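Local coordinates for uncharacterized protein (Escherichia coli O157:H7, PDB 4ZV9) that is of unknown function but probably hydrolyses ester or lactone bonds, as an alpha/beta-hydrolase of the dienelactone hydrolase family, at residues A[8-12]-A[63-67]; A[49-54]-A[74-78]; A[162-166]-A[190-196]; A[170-176]-A[200-206]; A[208-212]-A[222-227]. All coordinates share one frame; numbering follows the deposited sequence.

Interaction 1 joins the loop before strand 12-21 to helix 56-67, while interaction 2 links the loops that follow strands 42-48 and 71-75. Interaction 5 is the hub: its centre is about 9 Å from that of interaction 4, which it touches through Tyr203 and Phe210. It also meets interaction 1 where Arg64 and Val65 pack on Trp227, and interaction 2 where Asn212 reaches Glu50 in a weak hydrogen bond. Interaction 3 stands apart, about 35 Å from interaction 1 between centres, but shares one beta-alpha-beta crossover with interaction 4. Segment 208-212 includes His208, hydrogen-bonded to Asp177; together with the modified Cys130, this pair is consistent with the family's Cys-His-Asp triad.

Interaction 1: A[8-12]-A[63-67]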
# COMPACT_ATOMS: atom_id res chain seq x y z
N THR A 8 -20.48 -3.91 -4.91
CA THR A 8 -21.61 -4.61 -4.30
C THR A 8 -21.36 -6.09 -3.98
O THR A 8 -22.28 -6.79 -3.55
CB THR A 8 -22.82 -4.61 -5.27
OG1 THR A 8 -22.40 -5.16 -6.53
CG2 THR A 8 -23.32 -3.19 -5.50
N ASP A 9 -20.13 -6.55 -4.18
CA ASP A 9 -19.79 -7.96 -3.93
C ASP A 9 -20.23 -8.35 -2.51
O ASP A 9 -19.79 -7.76 -1.53
CB ASP A 9 -18.28 -8.17 -4.13
CG ASP A 9 -17.88 -9.64 -4.06
OD1 ASP A 9 -18.38 -10.35 -3.17
OD2 ASP A 9 -17.04 -10.06 -4.88
N PRO A 10 -21.10 -9.36 -2.40
CA PRO A 10 -21.62 -9.71 -1.06
C PRO A 10 -20.59 -10.26 -0.07
O PRO A 10 -20.89 -10.39 1.12
CB PRO A 10 -22.72 -10.74 -1.34
CG PRO A 10 -22.49 -11.22 -2.74
CD PRO A 10 -21.76 -10.13 -3.47
N GLU A 11 -19.40 -10.61 -0.56
CA GLU A 11 -18.36 -11.14 0.33
C GLU A 11 -17.54 -10.06 1.00
O GLU A 11 -16.67 -10.36 1.82
CB GLU A 11 -17.46 -12.11 -0.43
CG GLU A 11 -18.20 -13.36 -0.87
CD GLU A 11 -17.31 -14.39 -1.50
OE1 GLU A 11 -16.15 -14.06 -1.85
OE2 GLU A 11 -17.78 -15.54 -1.68
N ILE A 12 -17.81 -8.80 0.69
CA ILE A 12 -17.09 -7.70 1.33
C ILE A 12 -18.05 -6.66 1.87
O ILE A 12 -19.22 -6.61 1.46
CB ILE A 12 -16.03 -7.06 0.41
CG1 ILE A 12 -16.63 -6.43 -0.86
CG2 ILE A 12 -15.00 -8.10 -0.01
CD1 ILE A 12 -17.00 -4.97 -0.73
N ARG A 63 -10.79 -3.55 -1.97
CA ARG A 63 -11.78 -4.61 -2.02
C ARG A 63 -11.13 -5.98 -2.33
O ARG A 63 -11.53 -6.99 -1.75
CB ARG A 63 -12.90 -4.30 -3.00
CG ARG A 63 -13.75 -3.11 -2.59
CD ARG A 63 -15.01 -2.99 -3.46
NE ARG A 63 -14.72 -2.70 -4.86
CZ ARG A 63 -14.59 -1.49 -5.38
NH1 ARG A 63 -14.66 -0.39 -4.63
NH2 ARG A 63 -14.35 -1.37 -6.68
N ARG A 64 -10.11 -6.00 -3.19
CA ARG A 64 -9.39 -7.26 -3.48
C ARG A 64 -8.71 -7.80 -2.22
O ARG A 64 -8.68 -9.00 -2.00
CB ARG A 64 -8.34 -7.07 -4.56
CG ARG A 64 -8.91 -6.57 -5.88
CD ARG A 64 -7.81 -6.34 -6.90
NE ARG A 64 -8.23 -5.39 -7.92
CZ ARG A 64 -7.49 -5.00 -8.94
NH1 ARG A 64 -6.29 -5.52 -9.15
NH2 ARG A 64 -7.99 -4.09 -9.79
N VAL A 65 -8.16 -6.91 -1.41
CA VAL A 65 -7.56 -7.29 -0.15
C VAL A 65 -8.59 -7.91 0.79
O VAL A 65 -8.32 -8.93 1.45
CB VAL A 65 -6.85 -6.10 0.53
CG1 VAL A 65 -6.37 -6.47 1.93
CG2 VAL A 65 -5.68 -5.64 -0.33
N ALA A 66 -9.76 -7.30 0.89
CA ALA A 66 -10.82 -7.84 1.73
C ALA A 66 -11.32 -9.19 1.20
O ALA A 66 -11.67 -10.06 1.98
CB ALA A 66 -11.97 -6.85 1.87
N LYS A 67 -11.40 -9.34 -0.12
CA LYS A 67 -11.79 -10.64 -0.71
C LYS A 67 -10.80 -11.73 -0.32
O LYS A 67 -11.18 -12.88 -0.20
CB LYS A 67 -11.85 -10.57 -2.24
CG LYS A 67 -13.06 -9.85 -2.77
CD LYS A 67 -14.28 -10.75 -2.84
CE LYS A 67 -14.19 -11.70 -4.02
NZ LYS A 67 -15.53 -12.31 -4.24
O HOH W 1 -13.69 -11.77 2.01
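Lys67 NZ is gripped by two carboxylates, lying 2.8 Å from Asp9 OD2 and 3.0 Å from Glu11 OE1 in a three-residue salt-bridge network. The two acids use different geometry: the ammonium meets Asp9 OD2 on its syn side and close to the carboxylate plane, whereas it sits above the Glu11 carboxylate, 53° out of plane. Two successive bends in the lysine chain (chi2 -83°, chi3 -76°) fold NZ back toward the loop. The other Asp9 oxygen is also used, because OD1 accepts from Glu11 N at 2.8 Å; this Asx turn fixes the aspartate's rotation within the type I turn from Asp9 to Ile12. Beside the charges lies an apolar patch. Ile12 CG2 rests 3.8 Å from Ala66 CB and equally far from Lys67 CG, while the other branch of the isoleucine brings CD1 to 3.9 Å from Arg63 CD. The Arg63 guanidinium itself is turned to Val5 O, Tyr31 and Asp60. A water donates to Ala66 O at 2.6 Å, and weakly to Glu11 O. The contact thus lays the loop leading into edge strand 12-21 against the C-terminal end of helix 56-67, with Val33 of strand 28-35 touching both Ile12 and Ala66.

Interaction 2: A[49-54]-A[74-78]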
# COMPACT_ATOMS: atom_id res chain seq x y z
N HIS A 49 -2.26 4.74 -1.82
CA HIS A 49 -2.45 5.10 -3.22
C HIS A 49 -1.20 5.65 -3.92
O HIS A 49 -0.11 5.71 -3.33
CB HIS A 49 -3.63 6.10 -3.37
CG HIS A 49 -3.48 7.36 -2.56
ND1 HIS A 49 -2.53 8.32 -2.84
CD2 HIS A 49 -4.23 7.87 -1.55
CE1 HIS A 49 -2.68 9.35 -2.02
NE2 HIS A 49 -3.71 9.10 -1.23
N GLU A 50 -1.37 6.01 -5.19
CA GLU A 50 -0.29 6.53 -6.01
C GLU A 50 -0.15 8.06 -5.81
O GLU A 50 -0.44 8.57 -4.71
CB GLU A 50 -0.53 6.11 -7.49
CG GLU A 50 -0.62 4.59 -7.69
CD GLU A 50 -1.02 4.17 -9.11
OE1 GLU A 50 -2.03 4.67 -9.62
OE2 GLU A 50 -0.37 3.28 -9.70
N ASN A 51 0.25 8.79 -6.84
CA ASN A 51 0.45 10.24 -6.74
C ASN A 51 -0.77 11.09 -7.10
O ASN A 51 -0.63 12.28 -7.42
CB ASN A 51 1.63 10.67 -7.61
CG ASN A 51 1.43 10.37 -9.09
OD1 ASN A 51 0.53 9.63 -9.47
ND2 ASN A 51 2.30 10.92 -9.92
N ARG A 52 -1.96 10.51 -7.05
CA ARG A 52 -3.15 11.25 -7.43
C ARG A 52 -4.37 10.96 -6.55
O ARG A 52 -5.50 11.03 -7.03
CB ARG A 52 -3.45 11.00 -8.90
CG ARG A 52 -3.46 9.53 -9.32
CD ARG A 52 -2.79 9.44 -10.66
NE ARG A 52 -2.97 8.18 -11.37
CZ ARG A 52 -2.04 7.26 -11.56
NH1 ARG A 52 -0.82 7.42 -11.04
NH2 ARG A 52 -2.33 6.17 -12.27
N GLY A 53 -4.13 10.64 -5.28
CA GLY A 53 -5.19 10.42 -4.31
C GLY A 53 -5.92 9.09 -4.42
O GLY A 53 -5.51 8.18 -5.15
N LEU A 54 -7.03 9.00 -3.69
CA LEU A 54 -7.78 7.78 -3.56
C LEU A 54 -8.77 7.65 -4.71
O LEU A 54 -9.91 8.10 -4.61
CB LEU A 54 -8.51 7.79 -2.22
CG LEU A 54 -9.31 6.52 -1.89
CD1 LEU A 54 -8.43 5.30 -1.88
CD2 LEU A 54 -10.00 6.69 -0.54
N ALA A 74 -7.69 2.14 3.12
CA ALA A 74 -7.04 2.97 2.11
C ALA A 74 -7.33 4.43 2.41
O ALA A 74 -8.43 4.92 2.11
CB ALA A 74 -7.54 2.61 0.72
N PRO A 75 -6.39 5.15 3.05
CA PRO A 75 -6.65 6.55 3.37
C PRO A 75 -6.73 7.44 2.13
O PRO A 75 -6.16 7.11 1.08
CB PRO A 75 -5.43 6.94 4.23
CG PRO A 75 -4.92 5.67 4.79
CD PRO A 75 -5.15 4.67 3.68
N ASP A 76 -7.39 8.59 2.29
CA ASP A 76 -7.45 9.59 1.24
C ASP A 76 -6.46 10.74 1.51
O ASP A 76 -6.70 11.63 2.35
CB ASP A 76 -8.86 10.16 1.09
CG ASP A 76 -9.00 11.03 -0.15
OD1 ASP A 76 -8.01 11.23 -0.90
OD2 ASP A 76 -10.13 11.52 -0.35
N GLY A 77 -5.37 10.73 0.77
CA GLY A 77 -4.32 11.74 0.93
C GLY A 77 -4.70 13.12 0.45
O GLY A 77 -3.98 14.09 0.70
N LEU A 78 -5.82 13.22 -0.26
CA LEU A 78 -6.33 14.51 -0.70
C LEU A 78 -7.44 15.03 0.18
O LEU A 78 -8.10 16.01 -0.17
CB LEU A 78 -6.82 14.42 -2.15
CG LEU A 78 -5.74 14.06 -3.17
CD1 LEU A 78 -6.32 14.08 -4.58
CD2 LEU A 78 -4.55 15.02 -3.08
O HOH W 2 -4.68 4.97 -0.16
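His49 and Gly77 join the loops that follow neighbouring parallel strands 42-48 and 71-75, which helix 56-67 connects in a beta-alpha-beta crossover of the alpha/beta-hydrolase fold. The tight part of the contact surrounds the imidazole. Gly77 N donates to His49 NE2 over 3.1 Å, in the ring plane but with a bent N-H...N angle of 141°. His49 CD2 comes to 3.3 Å from Pro75 O along the same edge. One face is covered by Gly53 CA, 3.5 Å above the ring centre. On the far side of the ring, His49 ND1 donates an N-H bond to Glu50 O at 2.8 Å, almost exactly in the ring plane, so both nitrogens are engaged and the rotation of the imidazole is set. A chi1 of 57° tucks the ring over its own backbone and so turns it toward Asp76 and Gly77. Phe107 adds an edge-to-face contact from helix 100-116. Apolar packing is equally close: Leu54 CD1 lies 3.8 Å from Ala74 CB, and Leu78 CD1 the same distance from Gly53 CA.

The looser side is a water between the strand ends, which donates to Pro75 O and accepts only weakly from His49 N. In related hydrolases the loop after the strand equivalent to 42-48 contributes to the oxyanion hole, and 49-54 may do the same. Within 74-78, Asp76 forms an Asx turn, its OD1 receiving Leu78 N at 3.0 Å from well above the carboxylate plane.

Interaction 3: A[162-166]-A[190-196]; sequences VAKIE and ALKANNK
A Schellman motif ends helix 184-193, with Asn195 as the C-prime residue, and the lysine that follows it, Lys196, plugs into the loop 162-166. The motif is seen in the bond from Lys196 N back to Leu191 O, 2.9 Å, together with that from Asn195 N to Lys192 O. A single bend at chi2 (-59°) followed by an extended run carries the Lys196 ammonium to two backbone carbonyls. NZ lies 2.7 Å from Ile165 O, near the carbonyl plane, and 2.8 Å from Ala163 O, which it meets from above, 46° out of that plane. Glu166 OE2 adds a longer salt bridge to Lys196 NZ at 3.4 Å, so the charge has three oxygens about it; a water held by Glu166 OE1 is a further, weak partner.

Behind this polar end the packing is apolar. Val162 CG1 fits between Leu191 CD2, at 3.7 Å, and Ala190 CB, at 3.8 Å. The Asn194 side chain bonds back to the last turn: ND2 meets Ala190 O at 2.8 Å, on the face of that carbonyl opposite to Asn194 N, while OD1 lies beside Ala163 CB. The contact fastens the loop entering strand 169-174 to the end of the helix that leads on to strand 198-203. Val162 and Ile165 also touch Tyr187 of that helix, and Ile165 leans on helix 132-142.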
# COMPACT_ATOMS: atom_id res chain seq x y z
N VAL A 162 18.19 1.31 6.76
CA VAL A 162 17.84 -0.08 6.47
C VAL A 162 17.97 -1.01 7.69
O VAL A 162 17.14 -1.90 7.87
CB VAL A 162 18.61 -0.60 5.24
CG1 VAL A 162 18.41 -2.09 5.03
CG2 VAL A 162 18.15 0.15 4.00
N ALA A 163 18.96 -0.76 8.55
CA ALA A 163 19.15 -1.59 9.75
C ALA A 163 17.92 -1.60 10.67
O ALA A 163 17.69 -2.57 11.38
CB ALA A 163 20.39 -1.16 10.52
N LYS A 164 17.13 -0.52 10.63
CA LYS A 164 15.93 -0.42 11.47
C LYS A 164 14.77 -1.31 11.01
O LYS A 164 13.87 -1.61 11.80
CB LYS A 164 15.45 1.03 11.51
CG LYS A 164 16.38 2.02 12.18
CD LYS A 164 15.77 3.42 12.10
CE LYS A 164 16.55 4.52 12.79
NZ LYS A 164 17.81 4.89 12.08
N ILE A 165 14.78 -1.73 9.75
CA ILE A 165 13.67 -2.52 9.17
C ILE A 165 13.52 -3.91 9.78
O ILE A 165 14.51 -4.65 9.89
CB ILE A 165 13.81 -2.65 7.64
CG1 ILE A 165 13.72 -1.28 6.97
CG2 ILE A 165 12.73 -3.57 7.08
CD1 ILE A 165 14.06 -1.27 5.50
N GLU A 166 12.30 -4.25 10.21
CA GLU A 166 12.00 -5.59 10.73
C GLU A 166 10.92 -6.31 9.92
O GLU A 166 10.89 -7.54 9.88
CB GLU A 166 11.61 -5.54 12.21
CG GLU A 166 12.65 -4.92 13.13
CD GLU A 166 14.02 -5.59 13.06
OE1 GLU A 166 14.11 -6.82 12.87
OE2 GLU A 166 15.03 -4.87 13.18
N ALA A 190 22.20 -3.15 1.15
CA ALA A 190 22.00 -2.84 2.58
C ALA A 190 21.11 -3.89 3.25
O ALA A 190 21.34 -4.25 4.42
CB ALA A 190 21.41 -1.46 2.74
N LEU A 191 20.10 -4.39 2.54
CA LEU A 191 19.23 -5.43 3.08
C LEU A 191 20.06 -6.69 3.36
O LEU A 191 19.97 -7.27 4.45
CB LEU A 191 18.08 -5.74 2.11
CG LEU A 191 17.00 -4.66 2.00
CD1 LEU A 191 16.10 -4.94 0.81
CD2 LEU A 191 16.18 -4.54 3.28
N LYS A 192 20.90 -7.08 2.40
CA LYS A 192 21.75 -8.26 2.57
C LYS A 192 22.78 -8.05 3.66
O LYS A 192 22.99 -8.94 4.49
CB LYS A 192 22.46 -8.60 1.26
CG LYS A 192 21.56 -9.13 0.17
CD LYS A 192 22.40 -9.63 -0.99
CE LYS A 192 21.53 -10.29 -2.05
NZ LYS A 192 22.33 -11.05 -3.04
N ALA A 193 23.43 -6.89 3.67
CA ALA A 193 24.45 -6.59 4.69
C ALA A 193 23.87 -6.62 6.11
O ALA A 193 24.59 -6.90 7.06
CB ALA A 193 25.10 -5.25 4.42
N ASN A 194 22.58 -6.35 6.24
CA ASN A 194 21.91 -6.36 7.54
C ASN A 194 21.01 -7.58 7.77
O ASN A 194 20.18 -7.58 8.69
CB ASN A 194 21.12 -5.08 7.70
CG ASN A 194 22.02 -3.88 7.88
OD1 ASN A 194 22.56 -3.67 8.97
ND2 ASN A 194 22.19 -3.09 6.83
N ASN A 195 21.20 -8.62 6.96
CA ASN A 195 20.47 -9.89 7.10
C ASN A 195 18.96 -9.74 7.19
O ASN A 195 18.31 -10.41 7.99
CB ASN A 195 20.99 -10.65 8.32
CG ASN A 195 22.47 -10.96 8.20
OD1 ASN A 195 23.07 -10.78 7.16
ND2 ASN A 195 23.05 -11.46 9.28
N LYS A 196 18.40 -8.86 6.36
CA LYS A 196 16.96 -8.61 6.37
C LYS A 196 16.21 -9.60 5.48
O LYS A 196 16.75 -10.10 4.50
CB LYS A 196 16.67 -7.18 5.92
CG LYS A 196 17.32 -6.12 6.79
CD LYS A 196 16.88 -6.22 8.24
CE LYS A 196 17.51 -5.13 9.09
NZ LYS A 196 17.09 -5.22 10.52
O HOH W 3 15.39 -8.26 10.67

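Interaction 4: A[170-176]-A[200-206]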
# COMPACT_ATOMS: atom_id res chain seq x y z
N LEU A 170 8.44 -7.55 0.42
CA LEU A 170 8.22 -8.15 -0.89
C LEU A 170 8.22 -6.98 -1.85
O LEU A 170 7.29 -6.16 -1.82
CB LEU A 170 6.90 -8.92 -0.97
CG LEU A 170 6.52 -9.43 -2.36
CD1 LEU A 170 7.55 -10.41 -2.92
CD2 LEU A 170 5.15 -10.07 -2.31
N LEU A 171 9.23 -6.89 -2.71
CA LEU A 171 9.34 -5.75 -3.62
C LEU A 171 9.08 -6.14 -5.08
O LEU A 171 9.66 -7.11 -5.59
CB LEU A 171 10.70 -5.07 -3.49
CG LEU A 171 11.11 -4.71 -2.06
CD1 LEU A 171 12.03 -5.78 -1.47
CD2 LEU A 171 11.81 -3.37 -2.00
N HIS A 172 8.20 -5.39 -5.73
CA HIS A 172 7.89 -5.61 -7.15
C HIS A 172 8.44 -4.45 -7.97
O HIS A 172 8.09 -3.28 -7.73
CB HIS A 172 6.39 -5.69 -7.37
CG HIS A 172 5.70 -6.70 -6.52
ND1 HIS A 172 5.77 -8.06 -6.77
CD2 HIS A 172 4.89 -6.56 -5.44
CE1 HIS A 172 5.05 -8.71 -5.87
NE2 HIS A 172 4.49 -7.82 -5.06
N PHE A 173 9.30 -4.76 -8.94
CA PHE A 173 9.88 -3.74 -9.81
C PHE A 173 9.56 -4.05 -11.27
O PHE A 173 9.48 -5.20 -11.67
CB PHE A 173 11.39 -3.69 -9.65
CG PHE A 173 11.85 -3.30 -8.28
CD1 PHE A 173 11.66 -2.00 -7.81
CD2 PHE A 173 12.54 -4.20 -7.48
CE1 PHE A 173 12.10 -1.63 -6.56
CE2 PHE A 173 13.00 -3.82 -6.23
CZ PHE A 173 12.79 -2.54 -5.77
N ALA A 174 9.40 -2.99 -12.07
CA ALA A 174 9.18 -3.14 -13.50
C ALA A 174 10.52 -2.95 -14.21
O ALA A 174 11.25 -2.00 -13.91
CB ALA A 174 8.18 -2.11 -13.98
N GLU A 175 10.85 -3.84 -15.13
CA GLU A 175 12.14 -3.77 -15.85
C GLU A 175 12.43 -2.41 -16.50
O GLU A 175 13.54 -1.89 -16.39
CB GLU A 175 12.22 -4.83 -16.94
CG GLU A 175 13.59 -4.88 -17.62
CD GLU A 175 13.65 -5.77 -18.84
OE1 GLU A 175 12.60 -6.26 -19.31
OE2 GLU A 175 14.76 -5.96 -19.35
N LEU A 176 11.42 -1.83 -17.14
CA LEU A 176 11.60 -0.56 -17.84
C LEU A 176 11.60 0.69 -16.95
O LEU A 176 11.92 1.79 -17.42
CB LEU A 176 10.53 -0.42 -18.93
CG LEU A 176 10.44 -1.56 -19.96
CD1 LEU A 176 9.28 -1.33 -20.92
CD2 LEU A 176 11.74 -1.72 -20.73
N ALA A 200 12.57 -9.95 -3.90
CA ALA A 200 12.37 -8.90 -4.89
C ALA A 200 12.23 -9.52 -6.25
O ALA A 200 12.91 -10.49 -6.57
CB ALA A 200 13.53 -7.92 -4.88
N TYR A 201 11.32 -8.98 -7.04
CA TYR A 201 11.06 -9.49 -8.37
C TYR A 201 11.05 -8.36 -9.37
O TYR A 201 10.45 -7.30 -9.14
CB TYR A 201 9.72 -10.22 -8.41
CG TYR A 201 9.71 -11.43 -7.53
CD1 TYR A 201 10.25 -12.65 -7.97
CD2 TYR A 201 9.19 -11.37 -6.24
CE1 TYR A 201 10.26 -13.76 -7.15
CE2 TYR A 201 9.18 -12.48 -5.42
CZ TYR A 201 9.73 -13.67 -5.87
OH TYR A 201 9.74 -14.76 -5.04
N ILE A 202 11.75 -8.58 -10.48
CA ILE A 202 11.77 -7.63 -11.58
C ILE A 202 10.97 -8.26 -12.70
O ILE A 202 11.33 -9.32 -13.20
CB ILE A 202 13.21 -7.32 -12.02
CG1 ILE A 202 13.97 -6.70 -10.84
CG2 ILE A 202 13.22 -6.35 -13.19
CD1 ILE A 202 15.47 -6.63 -11.04
N TYR A 203 9.89 -7.60 -13.11
CA TYR A 203 8.99 -8.12 -14.12
C TYR A 203 9.47 -7.67 -15.50
O TYR A 203 9.55 -6.47 -15.76
CB TYR A 203 7.54 -7.67 -13.81
CG TYR A 203 7.08 -8.24 -12.49
CD1 TYR A 203 7.46 -7.65 -11.29
CD2 TYR A 203 6.32 -9.41 -12.43
CE1 TYR A 203 7.08 -8.19 -10.07
CE2 TYR A 203 5.93 -9.96 -11.21
CZ TYR A 203 6.31 -9.35 -10.04
OH TYR A 203 5.94 -9.89 -8.82
N PRO A 204 9.83 -8.63 -16.38
CA PRO A 204 10.39 -8.24 -17.68
C PRO A 204 9.40 -7.61 -18.65
O PRO A 204 8.21 -7.89 -18.61
CB PRO A 204 10.91 -9.57 -18.26
CG PRO A 204 10.09 -10.62 -17.61
CD PRO A 204 9.70 -10.10 -16.25
N GLY A 205 9.91 -6.69 -19.46
CA GLY A 205 9.14 -6.06 -20.53
C GLY A 205 7.99 -5.15 -20.14
O GLY A 205 7.19 -4.79 -21.00
N VAL A 206 7.89 -4.78 -18.86
CA VAL A 206 6.81 -3.89 -18.42
C VAL A 206 7.39 -2.67 -17.74
O VAL A 206 8.57 -2.64 -17.35
CB VAL A 206 5.80 -4.59 -17.48
CG1 VAL A 206 5.13 -5.75 -18.18
CG2 VAL A 206 6.49 -5.06 -16.19
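Strands 170-174 and 200-203 run parallel, their axes 4.7 Å apart at 20°, and pair near the edge of the alpha/beta-hydrolase sheet; Leu170 and His172 continue the hydrogen bonding to the region of strand 148-151. The first shell is backbone. Tyr201 N donates to Leu171 O, Phe173 N to Tyr201 O (2.8 Å) and Tyr203 N to Phe173 O, and Glu175 N continues the series to Tyr203 O just beyond the strands. Two CA-H...O contacts, from Ala200 and Ile202, fall on the same Leu171 and Phe173 carbonyls.

Next come the side chains. On one face, His172 ND1 and Tyr203 OH share a hydrogen bond of 2.8 Å. Their rings meet rim to rim with planes 45° apart, and Tyr203 CD1 comes to 3.2 Å from Phe173 O, which lies in the phenol ring plane. Leu170 CD1 touches Tyr201 CE2 at the ring edge, 3.6 Å away. On the other face Phe173 CB packs against Ile202 CG1 at 4.1 Å, while its ring edge is near Ala200 CB.

The outer shell fixes these groups. Helix 220-237 holds His172 NE2 through Thr230, and its Arg229 bonds Tyr203 OH and makes a cation-pi contact with Tyr201; Trp184 covers Phe173 and Ala200. Past the strands, Leu176 N bonds the O of Val206, the last residue of the type II turn that starts at Tyr203, and so ties the turn to 170-176. Inside that turn Gly205 N points almost straight at Glu175 OE1, 2.7 Å away.

Interaction 5: A[208-212]-A[222-227]; sequences HGFHN and AADLAW
Phe210 and His211 are consecutive residues of a type I turn, and different first torsions send their rings to different parts of helix 220-237, against Ala222 and Trp227. In Phe210 chi1 is 67°, which swings the phenyl against Ala222 and Ala226, one turn apart on the helix: CD1 lies 3.6 Å from Ala222 CB, and CE1 lies 4.0 Å from Ala226 CB, at the ring's edge. The ring plane runs through Ala223 CA. His211, whose chi1 of -173° sets CG away from the backbone N, extends along the helix instead. Its CD2 edge faces Ala223 O in plane at 3.7 Å, and the same atom is 3.9 Å from Ala223 CB. Farther out, His211 NE2 lies 3.8 Å from Trp227 CE3. The imidazole and the six-membered ring of the indole are tilted by 32° with centroids 5.4 Å apart. His211 keeps its place through Tyr57 OH at ND1 and Asn2 OD1 at NE2. The small alanines let the turn come close, with His211 CA 4.4 Å from Ala223 CA. In alpha/beta-hydrolases the loop before the last helix carries the triad histidine; His208, bonded to Asp177, is placed consistently with that role.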
# COMPACT_ATOMS: atom_id res chain seq x y z
N HIS A 208 6.59 0.85 -14.94
CA HIS A 208 5.92 1.31 -13.74
C HIS A 208 4.43 1.40 -14.00
O HIS A 208 4.02 1.75 -15.10
CB HIS A 208 6.50 2.72 -13.60
CG HIS A 208 6.20 3.46 -12.34
ND1 HIS A 208 7.12 3.63 -11.32
CD2 HIS A 208 5.12 4.21 -12.01
CE1 HIS A 208 6.58 4.39 -10.38
NE2 HIS A 208 5.37 4.74 -10.77
N GLY A 209 3.62 1.07 -12.99
CA GLY A 209 2.17 1.13 -13.10
C GLY A 209 1.54 -0.11 -13.73
O GLY A 209 0.35 -0.09 -14.06
N PHE A 210 2.30 -1.20 -13.87
CA PHE A 210 1.78 -2.39 -14.58
C PHE A 210 0.60 -3.07 -13.89
O PHE A 210 -0.14 -3.80 -14.54
CB PHE A 210 2.87 -3.43 -14.93
CG PHE A 210 3.49 -4.11 -13.74
CD1 PHE A 210 2.82 -5.14 -13.08
CD2 PHE A 210 4.75 -3.76 -13.31
CE1 PHE A 210 3.39 -5.78 -11.98
CE2 PHE A 210 5.34 -4.41 -12.22
CZ PHE A 210 4.65 -5.42 -11.56
N HIS A 211 0.43 -2.84 -12.59
CA HIS A 211 -0.71 -3.39 -11.87
C HIS A 211 -1.96 -2.52 -12.03
O HIS A 211 -3.08 -2.98 -11.75
CB HIS A 211 -0.38 -3.53 -10.39
CG HIS A 211 -1.43 -4.24 -9.60
ND1 HIS A 211 -2.40 -3.57 -8.89
CD2 HIS A 211 -1.67 -5.56 -9.43
CE1 HIS A 211 -3.20 -4.45 -8.31
NE2 HIS A 211 -2.78 -5.67 -8.62
N ASN A 212 -1.79 -1.27 -12.46
CA ASN A 212 -2.93 -0.35 -12.59
C ASN A 212 -3.69 -0.60 -13.88
O ASN A 212 -3.35 -0.09 -14.94
CB ASN A 212 -2.49 1.10 -12.47
CG ASN A 212 -3.67 2.07 -12.35
OD1 ASN A 212 -4.80 1.75 -12.74
ND2 ASN A 212 -3.42 3.27 -11.78
N ALA A 222 1.87 -9.69 -15.61
CA ALA A 222 2.72 -9.23 -14.52
C ALA A 222 1.87 -8.85 -13.31
O ALA A 222 2.23 -9.16 -12.17
CB ALA A 222 3.57 -8.05 -14.98
N ALA A 223 0.75 -8.18 -13.55
CA ALA A 223 -0.15 -7.74 -12.47
C ALA A 223 -0.64 -8.93 -11.65
O ALA A 223 -0.55 -8.92 -10.42
CB ALA A 223 -1.34 -6.99 -13.05
N ASP A 224 -1.14 -9.94 -12.35
CA ASP A 224 -1.68 -11.14 -11.70
C ASP A 224 -0.61 -11.90 -10.93
O ASP A 224 -0.86 -12.34 -9.81
CB ASP A 224 -2.35 -12.08 -12.71
CG ASP A 224 -3.66 -11.51 -13.26
OD1 ASP A 224 -4.15 -10.50 -12.74
OD2 ASP A 224 -4.21 -12.10 -14.21
N LEU A 225 0.57 -12.04 -11.53
CA LEU A 225 1.68 -12.75 -10.87
C LEU A 225 2.13 -12.00 -9.62
O LEU A 225 2.29 -12.59 -8.55
CB LEU A 225 2.85 -12.92 -11.83
CG LEU A 225 4.09 -13.65 -11.30
CD1 LEU A 225 3.77 -15.05 -10.81
CD2 LEU A 225 5.14 -13.71 -12.41
N ALA A 226 2.32 -10.69 -9.74
CA ALA A 226 2.68 -9.87 -8.57
C ALA A 226 1.63 -9.97 -7.47
O ALA A 226 1.96 -10.03 -6.27
CB ALA A 226 2.90 -8.43 -8.98
N TRP A 227 0.35 -9.98 -7.85
CA TRP A 227 -0.70 -10.04 -6.85
C TRP A 227 -0.71 -11.40 -6.14
O TRP A 227 -0.90 -11.46 -4.94
CB TRP A 227 -2.07 -9.72 -7.43
CG TRP A 227 -3.08 -9.46 -6.36
CD1 TRP A 227 -4.17 -10.22 -6.07
CD2 TRP A 227 -3.09 -8.37 -5.43
NE1 TRP A 227 -4.88 -9.65 -5.03
CE2 TRP A 227 -4.23 -8.52 -4.62
CE3 TRP A 227 -2.25 -7.27 -5.21
CZ2 TRP A 227 -4.56 -7.62 -3.60
CZ3 TRP A 227 -2.57 -6.37 -4.21
CH2 TRP A 227 -3.73 -6.54 -3.42